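Local coordinates for protein adenosine deaminase 1 (Arthrobacter aurescens, PDB 3RYS) that probably deaminates adenine hydrolytically to hypoxanthine, using a single bound zinc ion, as part of purine salvage, at residues L269-V277 and T309-S317. Sequence-based numbering, arbitrary orientation.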
ATOM      1  N   LEU A 269      15.786 -10.042  -3.026  1.00 17.76           N
ATOM      2  CA  LEU A 269      16.381  -9.298  -4.122  1.00 17.14           C
ATOM      3  C   LEU A 269      17.493 -10.124  -4.760  1.00 17.80           C
ATOM      4  O   LEU A 269      17.529 -10.297  -5.978  1.00 20.62           O
ATOM      5  CB  LEU A 269      16.923  -7.963  -3.620  1.00 14.08           C
ATOM      6  CG  LEU A 269      17.399  -6.965  -4.674  1.00 15.39           C
ATOM      7  CD1 LEU A 269      16.258  -6.570  -5.600  1.00 14.41           C
ATOM      8  CD2 LEU A 269      17.996  -5.739  -4.000  1.00 16.72           C
ATOM      9  N   ALA A 270      18.390 -10.646  -3.931  1.00 14.97           N
ATOM     10  CA  ALA A 270      19.502 -11.448  -4.426  1.00 17.94           C
ATOM     11  C   ALA A 270      19.055 -12.635  -5.281  1.00 17.41           C
ATOM     12  O   ALA A 270      19.713 -12.967  -6.267  1.00 20.25           O
ATOM     13  CB  ALA A 270      20.381 -11.920  -3.277  1.00 18.73           C
ATOM     14  N   ILE A 271      17.948 -13.274  -4.913  1.00 16.02           N
ATOM     15  CA  ILE A 271      17.484 -14.441  -5.663  1.00 16.88           C
ATOM     16  C   ILE A 271      16.584 -14.095  -6.849  1.00 20.12           C
ATOM     17  O   ILE A 271      16.045 -14.988  -7.501  1.00 20.67           O
ATOM     18  CB  ILE A 271      16.766 -15.469  -4.775  1.00 16.73           C
ATOM     19  CG1 ILE A 271      15.504 -14.858  -4.166  1.00 18.38           C
ATOM     20  CG2 ILE A 271      17.713 -16.009  -3.706  1.00 20.07           C
ATOM     21  CD1 ILE A 271      14.760 -15.798  -3.235  1.00 18.58           C
ATOM     22  N   GLY A 272      16.419 -12.803  -7.122  1.00 18.65           N
ATOM     23  CA  GLY A 272      15.750 -12.367  -8.334  1.00 14.79           C
ATOM     24  C   GLY A 272      14.257 -12.115  -8.243  1.00 19.74           C
ATOM     25  O   GLY A 272      13.617 -11.831  -9.257  1.00 19.25           O
ATOM     26  N   LEU A 273      13.687 -12.223  -7.045  1.00 16.26           N
ATOM     27  CA  LEU A 273      12.287 -11.862  -6.859  1.00 15.90           C
ATOM     28  C   LEU A 273      12.105 -10.397  -7.233  1.00 16.44           C
ATOM     29  O   LEU A 273      12.901  -9.548  -6.832  1.00 19.14           O
ATOM     30  CB  LEU A 273      11.841 -12.095  -5.414  1.00 16.34           C
ATOM     31  CG  LEU A 273      11.730 -13.544  -4.940  1.00 15.13           C
ATOM     32  CD1 LEU A 273      11.377 -13.588  -3.466  1.00 15.58           C
ATOM     33  CD2 LEU A 273      10.695 -14.288  -5.762  1.00 16.31           C
ATOM     34  N   ASN A 274      11.067 -10.106  -8.008  1.00 15.43           N
ATOM     35  CA  ASN A 274      10.807  -8.744  -8.465  1.00 15.84           C
ATOM     36  C   ASN A 274      10.202  -7.864  -7.368  1.00 15.11           C
ATOM     37  O   ASN A 274       9.043  -7.451  -7.453  1.00 14.03           O
ATOM     38  CB  ASN A 274       9.890  -8.775  -9.683  1.00 14.83           C
ATOM     39  CG  ASN A 274       9.635  -7.401 -10.250  1.00 15.19           C
ATOM     40  OD1 ASN A 274      10.448  -6.491 -10.088  1.00 13.55           O
ATOM     41  ND2 ASN A 274       8.500  -7.239 -10.922  1.00 12.90           N
ATOM     42  N   VAL A 275      10.992  -7.581  -6.338  1.00 14.04           N
ATOM     43  CA  VAL A 275      10.492  -6.886  -5.158  1.00 13.48           C
ATOM     44  C   VAL A 275      10.700  -5.378  -5.209  1.00 14.56           C
ATOM     45  O   VAL A 275      11.611  -4.880  -5.876  1.00 15.30           O
ATOM     46  CB  VAL A 275      11.162  -7.411  -3.876  1.00 16.19           C
ATOM     47  CG1 VAL A 275      10.639  -8.801  -3.525  1.00 15.72           C
ATOM     48  CG2 VAL A 275      12.677  -7.413  -4.037  1.00 15.36           C
ATOM     49  N   CYS A 276       9.845  -4.658  -4.492  1.00 13.95           N
ATOM     50  CA  CYS A 276      10.005  -3.223  -4.312  1.00 14.41           C
ATOM     51  C   CYS A 276       9.641  -2.827  -2.884  1.00 14.99           C
ATOM     52  O   CYS A 276       9.035  -3.610  -2.150  1.00 14.10           O
ATOM     53  CB  CYS A 276       9.166  -2.441  -5.326  1.00 16.22           C
ATOM     54  SG  CYS A 276       7.375  -2.653  -5.171  1.00 19.61           S
ATOM     55  N   VAL A 277      10.016  -1.611  -2.502  1.00 15.99           N
ATOM     56  CA  VAL A 277       9.866  -1.129  -1.134  1.00 14.06           C
ATOM     57  C   VAL A 277       8.667  -0.194  -0.998  1.00 14.24           C
ATOM     58  O   VAL A 277       8.502   0.736  -1.789  1.00 16.84           O
ATOM     59  CB  VAL A 277      11.144  -0.398  -0.675  1.00 14.64           C
ATOM     60  CG1 VAL A 277      10.976   0.164   0.722  1.00 15.18           C
ATOM     61  CG2 VAL A 277      12.334  -1.341  -0.734  1.00 16.93           C
ATOM     62  N   THR A 309      17.952  -0.468  -7.926  1.00 14.67           N
ATOM     63  CA  THR A 309      17.274  -1.640  -8.453  1.00 14.68           C
ATOM     64  C   THR A 309      15.856  -1.721  -7.889  1.00 15.40           C
ATOM     65  O   THR A 309      14.896  -1.938  -8.635  1.00 13.73           O
ATOM     66  CB  THR A 309      18.057  -2.935  -8.144  1.00 16.27           C
ATOM     67  OG1 THR A 309      19.331  -2.889  -8.795  1.00 17.80           O
ATOM     68  CG2 THR A 309      17.290  -4.158  -8.633  1.00 12.84           C
ATOM     69  N   LEU A 310      15.731  -1.531  -6.577  1.00 14.42           N
ATOM     70  CA  LEU A 310      14.431  -1.532  -5.905  1.00 13.30           C
ATOM     71  C   LEU A 310      13.509  -0.462  -6.481  1.00 14.02           C
ATOM     72  O   LEU A 310      12.327  -0.712  -6.730  1.00 12.50           O
ATOM     73  CB  LEU A 310      14.609  -1.302  -4.404  1.00 11.14           C
ATOM     74  CG  LEU A 310      15.312  -2.424  -3.644  1.00 14.87           C
ATOM     75  CD1 LEU A 310      15.577  -2.014  -2.207  1.00 15.68           C
ATOM     76  CD2 LEU A 310      14.490  -3.704  -3.701  1.00 13.45           C
ATOM     77  N   ALA A 311      14.064   0.729  -6.680  1.00 14.52           N
ATOM     78  CA  ALA A 311      13.337   1.846  -7.270  1.00 14.79           C
ATOM     79  C   ALA A 311      12.812   1.503  -8.661  1.00 16.39           C
ATOM     80  O   ALA A 311      11.630   1.702  -8.955  1.00 16.32           O
ATOM     81  CB  ALA A 311      14.232   3.077  -7.337  1.00 14.64           C
ATOM     82  N   ALA A 312      13.695   0.994  -9.517  1.00 13.77           N
ATOM     83  CA  ALA A 312      13.326   0.697 -10.897  1.00 15.74           C
ATOM     84  C   ALA A 312      12.304  -0.436 -10.975  1.00 16.12           C
ATOM     85  O   ALA A 312      11.435  -0.435 -11.847  1.00 17.77           O
ATOM     86  CB  ALA A 312      14.562   0.382 -11.735  1.00 15.15           C
ATOM     87  N   ASN A 313      12.409  -1.400 -10.066  1.00 13.62           N
ATOM     88  CA  ASN A 313      11.388  -2.430  -9.954  1.00 12.63           C
ATOM     89  C   ASN A 313      10.020  -1.788  -9.756  1.00 14.47           C
ATOM     90  O   ASN A 313       9.078  -2.064 -10.495  1.00 13.83           O
ATOM     91  CB  ASN A 313      11.683  -3.370  -8.783  1.00 14.04           C
ATOM     92  CG  ASN A 313      12.790  -4.358  -9.088  1.00 14.20           C
ATOM     93  OD1 ASN A 313      13.182  -5.151  -8.229  1.00 12.74           O
ATOM     94  ND2 ASN A 313      13.300  -4.319 -10.313  1.00 13.30           N
ATOM     95  N   SER A 314       9.923  -0.920  -8.754  1.00 12.71           N
ATOM     96  CA  SER A 314       8.659  -0.281  -8.419  1.00 14.89           C
ATOM     97  C   SER A 314       8.062   0.452  -9.620  1.00 16.29           C
ATOM     98  O   SER A 314       6.839   0.567  -9.743  1.00 13.88           O
ATOM     99  CB  SER A 314       8.840   0.691  -7.254  1.00 13.98           C
ATOM    100  OG  SER A 314       9.258   1.960  -7.722  1.00 16.58           O
ATOM    101  N   ILE A 315       8.923   0.945 -10.504  1.00 14.03           N
ATOM    102  CA  ILE A 315       8.449   1.662 -11.680  1.00 14.97           C
ATOM    103  C   ILE A 315       8.005   0.688 -12.761  1.00 15.71           C
ATOM    104  O   ILE A 315       6.935   0.851 -13.348  1.00 16.51           O
ATOM    105  CB  ILE A 315       9.512   2.630 -12.240  1.00 16.38           C
ATOM    106  CG1 ILE A 315       9.892   3.666 -11.180  1.00 16.94           C
ATOM    107  CG2 ILE A 315       8.995   3.317 -13.492  1.00 13.49           C
ATOM    108  CD1 ILE A 315      11.004   4.594 -11.596  1.00 16.98           C
ATOM    109  N   ARG A 316       8.822  -0.328 -13.017  1.00 14.74           N
ATOM    110  CA  ARG A 316       8.483  -1.342 -14.009  1.00 15.92           C
ATOM    111  C   ARG A 316       7.215  -2.084 -13.616  1.00 15.41           C
ATOM    112  O   ARG A 316       6.486  -2.578 -14.474  1.00 16.87           O
ATOM    113  CB  ARG A 316       9.612  -2.359 -14.162  1.00 15.68           C
ATOM    114  CG  ARG A 316      10.912  -1.795 -14.662  1.00 15.45           C
ATOM    115  CD  ARG A 316      11.858  -2.924 -15.052  1.00 23.04           C
ATOM    116  NE  ARG A 316      13.237  -2.457 -15.154  1.00 29.41           N
ATOM    117  CZ  ARG A 316      14.123  -2.529 -14.166  1.00 23.04           C
ATOM    118  NH1 ARG A 316      13.777  -3.062 -13.002  1.00 17.08           N
ATOM    119  NH2 ARG A 316      15.355  -2.072 -14.344  1.00 29.49           N
ATOM    120  N   SER A 317       6.964  -2.169 -12.314  1.00 13.32           N
ATOM    121  CA  SER A 317       5.836  -2.934 -11.799  1.00 13.57           C
ATOM    122  C   SER A 317       4.549  -2.112 -11.745  1.00 14.49           C
ATOM    123  O   SER A 317       3.451  -2.665 -11.720  1.00 14.85           O
ATOM    124  CB  SER A 317       6.165  -3.506 -10.417  1.00 14.90           C
ATOM    125  OG  SER A 317       7.328  -4.315 -10.461  1.00 11.47           O
TER
HETATM  126  O   HOH W   1       7.968  -4.915  -7.646  1.00 17.30           O
HETATM  127  O   HOH W   2       7.544  -5.630 -13.755  1.00 18.02           O
HETATM  128  O   HOH W   3      11.127   0.267  -4.214  1.00 13.38           O
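L310 and L269 meet methyl to methyl where a strand of the (beta/alpha)8 (TIM) barrel of the metallo-dependent hydrolases runs across helix 304-317. The short axes of strand 275-277 and helix 309-317 approach to 6.7 Å and cross at -105°, nearly square. L310 serves the apolar end with both branches: CD1 lies 3.6 Å from V277 CG2, while CD2 sits 3.9 Å from L269 CD1 and lies alongside V275. With its CG swung anti to the carbonyl carbon, L310 brings its tip closer to the strand than its CB direction alone suggests. F293 of helix 289-300 touches both L310 and V277, extending this apolar cluster. One turn on, C276 and S314 meet through their CB atoms at 3.7 Å; S314 OG turns back to A311 O and also bonds A16 N, linking the helix to strand 15-17. The C276 side chain is about 12 Å from the bound zinc and closer to its ligand H19, so the contact touches neither metal nor adenine. At the polar end, the N274 and N313 side chains run antiparallel past each other, their amide planes 83° apart, which excludes a flat stack. N274 ND2 makes a weak, bent bond to S317 OG (3.2 Å, 134° at the hydrogen) and a second bond to Q241 O. That S317 hydroxyl donates to N313 O from above the carbonyl plane, and water 1 reinforces the link by donating to both N274 O and S317 OG. Near the strand's end, water 3 accepts from V277 N at 2.8 Å and donates weakly to L310 O at 3.0 Å.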